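Local coordinates for DHHA1 domain protein (Clostridium perfringens, PDB 3KEW) that probably hydrolyses mischarged alanine-specific tRNA, as do the zinc-bearing editing domains of alanyl-tRNA synthetases and their free-standing relatives, at residues I125-I130 with R222-A227; V131-E136 with W214-N219; E145-I150 with Q207-R212. All coordinates share one frame; numbering follows the deposited sequence.

Interaction 1. Residues I125-I130 with R222-A227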
# COMPACT_ATOMS: atom_id res chain seq x y z
N ILE A 125 2.44 13.39 5.93
CA ILE A 125 3.12 13.61 4.65
C ILE A 125 3.81 12.33 4.18
O ILE A 125 4.00 11.40 4.96
CB ILE A 125 4.12 14.82 4.76
CG1 ILE A 125 4.38 15.46 3.38
CG2 ILE A 125 5.42 14.43 5.48
CD1 ILE A 125 3.25 16.31 2.85
N SER A 126 4.15 12.25 2.90
CA SER A 126 4.92 11.13 2.39
C SER A 126 6.12 11.66 1.65
O SER A 126 6.06 12.77 1.11
CB SER A 126 4.08 10.27 1.44
OG SER A 126 2.85 9.88 2.01
N THR A 127 7.21 10.89 1.64
CA THR A 127 8.40 11.25 0.87
C THR A 127 8.85 10.15 -0.09
O THR A 127 8.53 8.96 0.08
CB THR A 127 9.60 11.70 1.76
OG1 THR A 127 9.97 10.65 2.66
CG2 THR A 127 9.27 12.94 2.57
N VAL A 128 9.59 10.57 -1.11
CA VAL A 128 10.31 9.69 -2.02
C VAL A 128 11.71 10.33 -2.23
O VAL A 128 11.81 11.56 -2.35
CB VAL A 128 9.52 9.44 -3.35
CG1 VAL A 128 9.34 10.73 -4.21
CG2 VAL A 128 10.15 8.33 -4.19
N ASP A 129 12.76 9.51 -2.20
CA ASP A 129 14.14 9.99 -2.39
C ASP A 129 14.62 9.62 -3.79
O ASP A 129 14.59 8.45 -4.16
CB ASP A 129 15.10 9.35 -1.38
CG ASP A 129 14.86 9.81 0.05
OD1 ASP A 129 13.95 10.62 0.31
OD2 ASP A 129 15.59 9.34 0.95
N ILE A 130 15.06 10.61 -4.55
CA ILE A 130 15.57 10.38 -5.90
C ILE A 130 17.07 10.63 -5.88
O ILE A 130 17.53 11.60 -5.30
CB ILE A 130 14.88 11.32 -6.94
CG1 ILE A 130 13.35 11.28 -6.80
CG2 ILE A 130 15.31 10.97 -8.36
CD1 ILE A 130 12.69 9.94 -7.13
N ARG A 222 15.14 14.51 -1.41
CA ARG A 222 13.96 14.07 -0.68
C ARG A 222 12.76 14.93 -1.06
O ARG A 222 12.71 16.12 -0.74
CB ARG A 222 14.22 14.12 0.82
CG ARG A 222 13.03 13.73 1.69
CD ARG A 222 13.50 13.16 3.00
NE ARG A 222 14.20 11.89 2.80
CZ ARG A 222 14.79 11.20 3.76
NH1 ARG A 222 14.77 11.64 5.01
NH2 ARG A 222 15.40 10.06 3.48
N ILE A 223 11.78 14.31 -1.71
CA ILE A 223 10.61 14.99 -2.26
C ILE A 223 9.35 14.70 -1.43
O ILE A 223 8.97 13.54 -1.30
CB ILE A 223 10.39 14.54 -3.73
CG1 ILE A 223 11.61 14.91 -4.58
CG2 ILE A 223 9.12 15.13 -4.31
CD1 ILE A 223 11.50 14.49 -6.02
N GLU A 224 8.73 15.73 -0.86
CA GLU A 224 7.43 15.59 -0.17
C GLU A 224 6.25 15.66 -1.14
O GLU A 224 6.16 16.59 -1.95
CB GLU A 224 7.25 16.69 0.89
CG GLU A 224 7.86 16.38 2.23
CD GLU A 224 7.73 17.51 3.23
OE1 GLU A 224 8.76 17.86 3.85
OE2 GLU A 224 6.61 18.06 3.39
N TYR A 225 5.34 14.70 -1.06
CA TYR A 225 4.17 14.68 -1.95
C TYR A 225 2.86 14.33 -1.24
O TYR A 225 2.86 13.76 -0.15
CB TYR A 225 4.39 13.73 -3.15
CG TYR A 225 4.32 12.27 -2.76
CD1 TYR A 225 5.47 11.58 -2.37
CD2 TYR A 225 3.09 11.58 -2.76
CE1 TYR A 225 5.40 10.25 -1.98
CE2 TYR A 225 3.02 10.25 -2.37
CZ TYR A 225 4.17 9.60 -1.99
OH TYR A 225 4.11 8.29 -1.60
N VAL A 226 1.75 14.67 -1.90
CA VAL A 226 0.40 14.28 -1.49
C VAL A 226 -0.37 13.77 -2.70
O VAL A 226 -0.26 14.32 -3.79
CB VAL A 226 -0.38 15.44 -0.81
CG1 VAL A 226 0.01 15.59 0.65
CG2 VAL A 226 -0.16 16.76 -1.54
N ALA A 227 -1.13 12.69 -2.51
CA ALA A 227 -2.01 12.18 -3.54
C ALA A 227 -3.44 12.09 -3.01
O ALA A 227 -3.64 12.02 -1.79
CB ALA A 227 -1.53 10.81 -4.04
O HOH W 1 1.14 11.81 1.40
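Asp-129 and Arg-222 form a non-hydrogen-bonded pair of two antiparallel strands, their side chains lying side by side and pointing the same way. A bend at chi3 (-66°) turns NE toward the carboxylate, so arginine offers its side edge: NE binds Asp-129 OD1 at 2.8 Å and NH2 binds Asp-129 OD2 at 2.6 Å. With the two flat groups only 19° from coplanar, both bonds are nearly straight. On the same face, the CG2 methyl of Thr-127 meets CG of Glu-224 at 3.7 Å.

The opposite face is built differently. Tyr-225 lays its ring against Ser-126, whose CB stands over one ring face, 3.9 Å from the centroid, in a CH-pi contact; serine is small enough to fit against the ring face. Ser-126 OG turns to a water that also binds Tyr-225 O. Beta-branched Val-128 and Ile-223, well suited to strands, exchange two backbone hydrogen bonds, and Val-128 CG1 lies 4.0 Å from Ile-223 CB.

Helix 88-112 covers this second face, where Tyr-225 OH is hydrogen-bonded to Gln-97 O, beside the zinc ligand His-98. Strands 116-121 and 209-217 flank the pair, making it the centre of a four-stranded sheet.

Interaction 2. Residues V131-E136 with W214-N219; sequences VGFLDE and WEKHKN
Gly-132 and Asn-219 join the two segments through the backbone: Gly-132 N donates to Asn-219 O at 2.9 Å, with an N-H...O angle of 154°, while the segments run roughly antiparallel, their end-to-end directions 145° apart. The acceptor belongs to the tight turn of a beta hairpin, Lys-218 and Asn-219 connecting strand 209-217 to strand 220-227. Glycine suits its position because its phi of 101° would press a CB against the carbonyl O of Val-131.

Farther along, Trp-214 meets Glu-136. The indole comes edge-on, its rim atoms CZ2 and CH2 each 3.7 Å from Glu-136 CG, and CZ2 equally close to Glu-136 CB. The glutamate crosses the indole at about a right angle. Because CG is anti to the backbone N and the chain stays extended beyond it, aliphatic carbons touch the ring while the carboxylate is carried away from it. Trp-214 also packs on Ile-139 and Arg-140 of helix 136-152, giving its large apolar surface a partner at the helix start.

Between these ends, Lys-216 NZ comes within 3.5 Å of Phe-133 CB, a doubtful contact since the lysine was modelled in two conformers. Leu-134 turns its apolar side chain to Thr-221, Ile-223 and Ile-139, and Asp-135, a good N-cap residue, uses OD1 to cap a backbone N of helix 136-152.

The chemistry is therefore modest: one hydrogen bond and a few carbon contacts, with no salt bridge, on a largely exposed surface. Such a contact probably depends little on side-chain charge. The only hydrogen bond across the two segments, tying the strand-to-helix connection to the hairpin, is between backbones, while Trp-214 and Glu-136 add carbon contact; Gly-132 O is in turn hydrogen-bonded to Thr-221 OG1.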
# COMPACT_ATOMS: atom_id res chain seq x y z
N VAL A 131 17.84 9.74 -6.52
CA VAL A 131 19.29 9.85 -6.51
C VAL A 131 19.76 11.05 -7.34
O VAL A 131 19.40 11.19 -8.51
CB VAL A 131 19.98 8.55 -7.02
CG1 VAL A 131 21.48 8.63 -6.78
CG2 VAL A 131 19.41 7.32 -6.35
N GLY A 132 20.56 11.91 -6.72
CA GLY A 132 21.15 13.06 -7.39
C GLY A 132 20.43 14.36 -7.10
O GLY A 132 19.38 14.37 -6.45
N PHE A 133 21.03 15.45 -7.56
CA PHE A 133 20.42 16.77 -7.50
C PHE A 133 19.38 16.88 -8.61
O PHE A 133 19.60 16.42 -9.74
CB PHE A 133 21.48 17.88 -7.64
CG PHE A 133 20.91 19.26 -7.89
CD1 PHE A 133 20.39 20.02 -6.83
CD2 PHE A 133 20.90 19.81 -9.17
CE1 PHE A 133 19.87 21.30 -7.05
CE2 PHE A 133 20.37 21.09 -9.41
CZ PHE A 133 19.86 21.83 -8.34
N LEU A 134 18.24 17.48 -8.28
CA LEU A 134 17.22 17.77 -9.27
C LEU A 134 16.84 19.23 -9.17
O LEU A 134 16.62 19.75 -8.07
CB LEU A 134 15.98 16.91 -9.03
CG LEU A 134 16.06 15.38 -9.08
CD1 LEU A 134 14.78 14.82 -8.50
CD2 LEU A 134 16.26 14.91 -10.51
N ASP A 135 16.77 19.90 -10.31
CA ASP A 135 16.30 21.28 -10.33
C ASP A 135 14.77 21.32 -10.32
O ASP A 135 14.12 20.29 -10.55
CB ASP A 135 16.90 22.06 -11.51
CG ASP A 135 16.71 21.36 -12.85
OD1 ASP A 135 15.60 20.86 -13.14
OD2 ASP A 135 17.68 21.32 -13.64
N GLU A 136 14.21 22.50 -10.07
CA GLU A 136 12.77 22.70 -10.01
C GLU A 136 12.07 22.32 -11.32
O GLU A 136 11.00 21.71 -11.30
CB GLU A 136 12.45 24.15 -9.63
CG GLU A 136 10.97 24.46 -9.52
CD GLU A 136 10.68 25.91 -9.19
OE1 GLU A 136 11.60 26.63 -8.75
OE2 GLU A 136 9.51 26.32 -9.37
N TRP A 214 10.79 20.05 -1.65
CA TRP A 214 11.89 19.10 -1.74
C TRP A 214 13.15 19.70 -1.13
O TRP A 214 13.30 20.92 -1.08
CB TRP A 214 12.15 18.68 -3.19
CG TRP A 214 12.45 19.83 -4.10
CD1 TRP A 214 13.68 20.34 -4.39
CD2 TRP A 214 11.50 20.62 -4.83
NE1 TRP A 214 13.56 21.39 -5.27
CE2 TRP A 214 12.23 21.59 -5.54
CE3 TRP A 214 10.10 20.61 -4.94
CZ2 TRP A 214 11.61 22.54 -6.37
CZ3 TRP A 214 9.49 21.55 -5.76
CH2 TRP A 214 10.25 22.50 -6.47
N GLU A 215 14.04 18.83 -0.65
CA GLU A 215 15.36 19.26 -0.18
C GLU A 215 16.40 18.16 -0.39
O GLU A 215 16.05 17.01 -0.68
CB GLU A 215 15.33 19.71 1.29
CG GLU A 215 14.86 18.66 2.28
CD GLU A 215 14.57 19.25 3.66
OE1 GLU A 215 14.92 18.60 4.66
OE2 GLU A 215 14.00 20.36 3.74
N LYS A 216 17.68 18.53 -0.27
CA LYS A 216 18.76 17.58 -0.41
C LYS A 216 18.85 16.70 0.84
O LYS A 216 18.73 17.19 1.96
CB LYS A 216 20.09 18.30 -0.70
CG LYS A 216 21.30 17.38 -0.88
CD LYS A 216 22.19 17.79 -2.05
CE LYS A 216 21.76 17.12 -3.35
NZ LYS A 216 22.76 17.31 -4.43
N HIS A 217 19.03 15.40 0.63
CA HIS A 217 19.32 14.49 1.73
C HIS A 217 20.48 13.60 1.30
O HIS A 217 20.30 12.69 0.48
CB HIS A 217 18.11 13.65 2.14
CG HIS A 217 18.31 12.89 3.41
ND1 HIS A 217 18.89 11.65 3.45
CD2 HIS A 217 18.06 13.23 4.70
CE1 HIS A 217 18.97 11.24 4.70
NE2 HIS A 217 18.48 12.19 5.48
N LYS A 218 21.66 13.88 1.87
CA LYS A 218 22.92 13.25 1.46
C LYS A 218 23.09 13.26 -0.07
O LYS A 218 23.22 14.32 -0.66
CB LYS A 218 23.07 11.85 2.08
CG LYS A 218 22.92 11.86 3.61
CD LYS A 218 23.12 10.50 4.26
CE LYS A 218 23.05 10.66 5.79
NZ LYS A 218 23.48 9.42 6.51
N ASN A 219 23.06 12.09 -0.71
CA ASN A 219 23.25 12.03 -2.17
C ASN A 219 21.94 12.06 -2.96
O ASN A 219 21.93 11.80 -4.17
CB ASN A 219 24.06 10.79 -2.55
CG ASN A 219 25.45 10.79 -1.95
OD1 ASN A 219 26.04 11.84 -1.72
ND2 ASN A 219 25.99 9.60 -1.70

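Interaction 3. Residues E145-I150 with Q207-R212; sequences EANRLI and QVIKIR
Asn-147 reads the backbone of Ile-209 with both ends of its amide, tying a helix to the edge strand of an antiparallel sheet in an alpha+beta arrangement. With CG anti to the carbonyl carbon (chi1 -81°), the asparagine amide reaches the strand: OD1 accepts from Ile-209 N at 3.0 Å (N-H...O 170°), and ND2 donates to Ile-209 O at 2.7 Å (164°). Asparagine suits the place because its amide offers an acceptor and a donor side by side, matching the N-H and C=O that Ile-209 turns outward, as a residue of an adjoining antiparallel strand would. The helix and strand segments run nearly antiparallel.

Apolar groups fill in beside the amide. Ile-209 CG2 receives Ala-146 CB at 3.7 Å and Ile-150 CD1 at 3.8 Å; the small alanine lets the helix come near, while the longer isoleucine spans a wider gap. Ile-150 CG2 rests against Gln-207 O at 3.6 Å.

Farther out, the helix repeats the device: Glu-143 OE1 accepts from Ile-211 N, and Arg-140 NH1 donates to Ile-211 O. On the sheet side, Tyr-225 and Ile-223 back Ile-209 and Ile-211. Asn-147 is itself steadied, for ND2 has a second acceptor in Glu-143 O, one turn earlier.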
# COMPACT_ATOMS: atom_id res chain seq x y z
N GLU A 145 3.80 14.95 -15.57
CA GLU A 145 3.68 13.66 -16.23
C GLU A 145 2.91 12.64 -15.38
O GLU A 145 2.11 11.86 -15.90
CB GLU A 145 5.07 13.14 -16.62
CG GLU A 145 5.10 11.75 -17.24
CD GLU A 145 4.75 11.72 -18.72
OE1 GLU A 145 4.39 12.77 -19.29
OE2 GLU A 145 4.85 10.64 -19.33
N ALA A 146 3.14 12.67 -14.06
CA ALA A 146 2.41 11.80 -13.14
C ALA A 146 0.91 12.05 -13.24
O ALA A 146 0.12 11.12 -13.43
CB ALA A 146 2.90 11.99 -11.72
N ASN A 147 0.53 13.33 -13.17
CA ASN A 147 -0.86 13.75 -13.31
C ASN A 147 -1.43 13.46 -14.68
O ASN A 147 -2.61 13.14 -14.80
CB ASN A 147 -1.00 15.23 -12.97
CG ASN A 147 -1.05 15.47 -11.48
OD1 ASN A 147 -1.99 15.03 -10.81
ND2 ASN A 147 -0.04 16.15 -10.95
N ARG A 148 -0.60 13.55 -15.71
CA ARG A 148 -0.99 13.15 -17.06
C ARG A 148 -1.33 11.66 -17.15
O ARG A 148 -2.32 11.30 -17.80
CB ARG A 148 0.10 13.51 -18.08
CG ARG A 148 -0.36 13.29 -19.52
CD ARG A 148 0.75 13.45 -20.51
NE ARG A 148 1.72 12.35 -20.47
CZ ARG A 148 1.59 11.20 -21.13
NH1 ARG A 148 0.53 10.96 -21.89
NH2 ARG A 148 2.54 10.28 -21.02
N LEU A 149 -0.54 10.81 -16.50
CA LEU A 149 -0.80 9.38 -16.50
C LEU A 149 -1.97 8.98 -15.59
O LEU A 149 -2.61 7.95 -15.84
CB LEU A 149 0.46 8.55 -16.20
CG LEU A 149 1.59 8.59 -17.24
CD1 LEU A 149 2.80 7.78 -16.75
CD2 LEU A 149 1.12 8.11 -18.62
N ILE A 150 -2.26 9.79 -14.56
CA ILE A 150 -3.49 9.63 -13.78
C ILE A 150 -4.70 9.76 -14.71
O ILE A 150 -5.59 8.89 -14.75
CB ILE A 150 -3.61 10.66 -12.63
CG1 ILE A 150 -2.61 10.35 -11.50
CG2 ILE A 150 -5.04 10.69 -12.07
CD1 ILE A 150 -2.60 11.36 -10.34
N GLN A 207 -6.69 10.35 -8.27
CA GLN A 207 -7.35 11.67 -8.43
C GLN A 207 -6.39 12.74 -8.94
O GLN A 207 -6.53 13.23 -10.07
CB GLN A 207 -8.05 12.18 -7.14
CG GLN A 207 -9.04 11.22 -6.46
CD GLN A 207 -9.42 11.68 -5.04
OE1 GLN A 207 -9.54 12.88 -4.77
NE2 GLN A 207 -9.61 10.73 -4.14
N VAL A 208 -5.42 13.07 -8.10
CA VAL A 208 -4.43 14.11 -8.36
C VAL A 208 -3.19 13.86 -7.47
O VAL A 208 -3.30 13.28 -6.39
CB VAL A 208 -5.05 15.54 -8.14
CG1 VAL A 208 -5.41 15.78 -6.68
CG2 VAL A 208 -4.17 16.65 -8.71
N ILE A 209 -2.03 14.27 -7.95
CA ILE A 209 -0.80 14.20 -7.17
C ILE A 209 -0.06 15.56 -7.18
O ILE A 209 0.13 16.18 -8.24
CB ILE A 209 0.11 13.01 -7.63
CG1 ILE A 209 1.31 12.83 -6.71
CG2 ILE A 209 0.55 13.16 -9.07
CD1 ILE A 209 1.76 11.38 -6.65
N LYS A 210 0.30 16.02 -5.99
CA LYS A 210 1.00 17.28 -5.85
C LYS A 210 2.31 17.11 -5.10
O LYS A 210 2.34 16.52 -4.01
CB LYS A 210 0.12 18.30 -5.11
CG LYS A 210 -1.01 18.86 -5.97
CD LYS A 210 -1.83 19.87 -5.17
CE LYS A 210 -2.91 20.51 -6.03
NZ LYS A 210 -4.10 19.63 -6.16
N ILE A 211 3.40 17.62 -5.68
CA ILE A 211 4.67 17.74 -4.98
C ILE A 211 4.65 19.05 -4.17
O ILE A 211 4.43 20.13 -4.71
CB ILE A 211 5.86 17.65 -5.95
CG1 ILE A 211 5.98 16.21 -6.46
CG2 ILE A 211 7.17 18.14 -5.29
CD1 ILE A 211 7.03 15.99 -7.56
N ARG A 212 4.89 18.90 -2.87
CA ARG A 212 4.79 19.99 -1.90
C ARG A 212 6.05 20.84 -1.83
O ARG A 212 5.99 22.07 -1.93
CB ARG A 212 4.54 19.39 -0.50
CG ARG A 212 3.10 19.08 -0.18
CD ARG A 212 2.44 20.29 0.43
NE ARG A 212 1.09 20.01 0.91
CZ ARG A 212 0.80 19.63 2.15
NH1 ARG A 212 1.75 19.48 3.06
NH2 ARG A 212 -0.46 19.40 2.48

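In the fold
All three contacts lie in the zinc-bearing part of the chain, built on the antiparallel sheet ordered 116-121, 126-131, 220-227, 209-217. Interaction 1 joins its two inner strands. Interactions 2 and 3 use successive portions of edge strand 209-217, and their centres, about 20 Å apart, are each about 12 Å from that of interaction 1. Along the chain, strand 126-131 leads through the loop of interaction 2 into helix 136-152, which supplies interaction 3; strands 209-217 and 220-227 then return as a hairpin. Sequence-distant pieces thus close into one layered unit, with the Tyr-225 side chain of interaction 1 about 9 Å from the zinc ion.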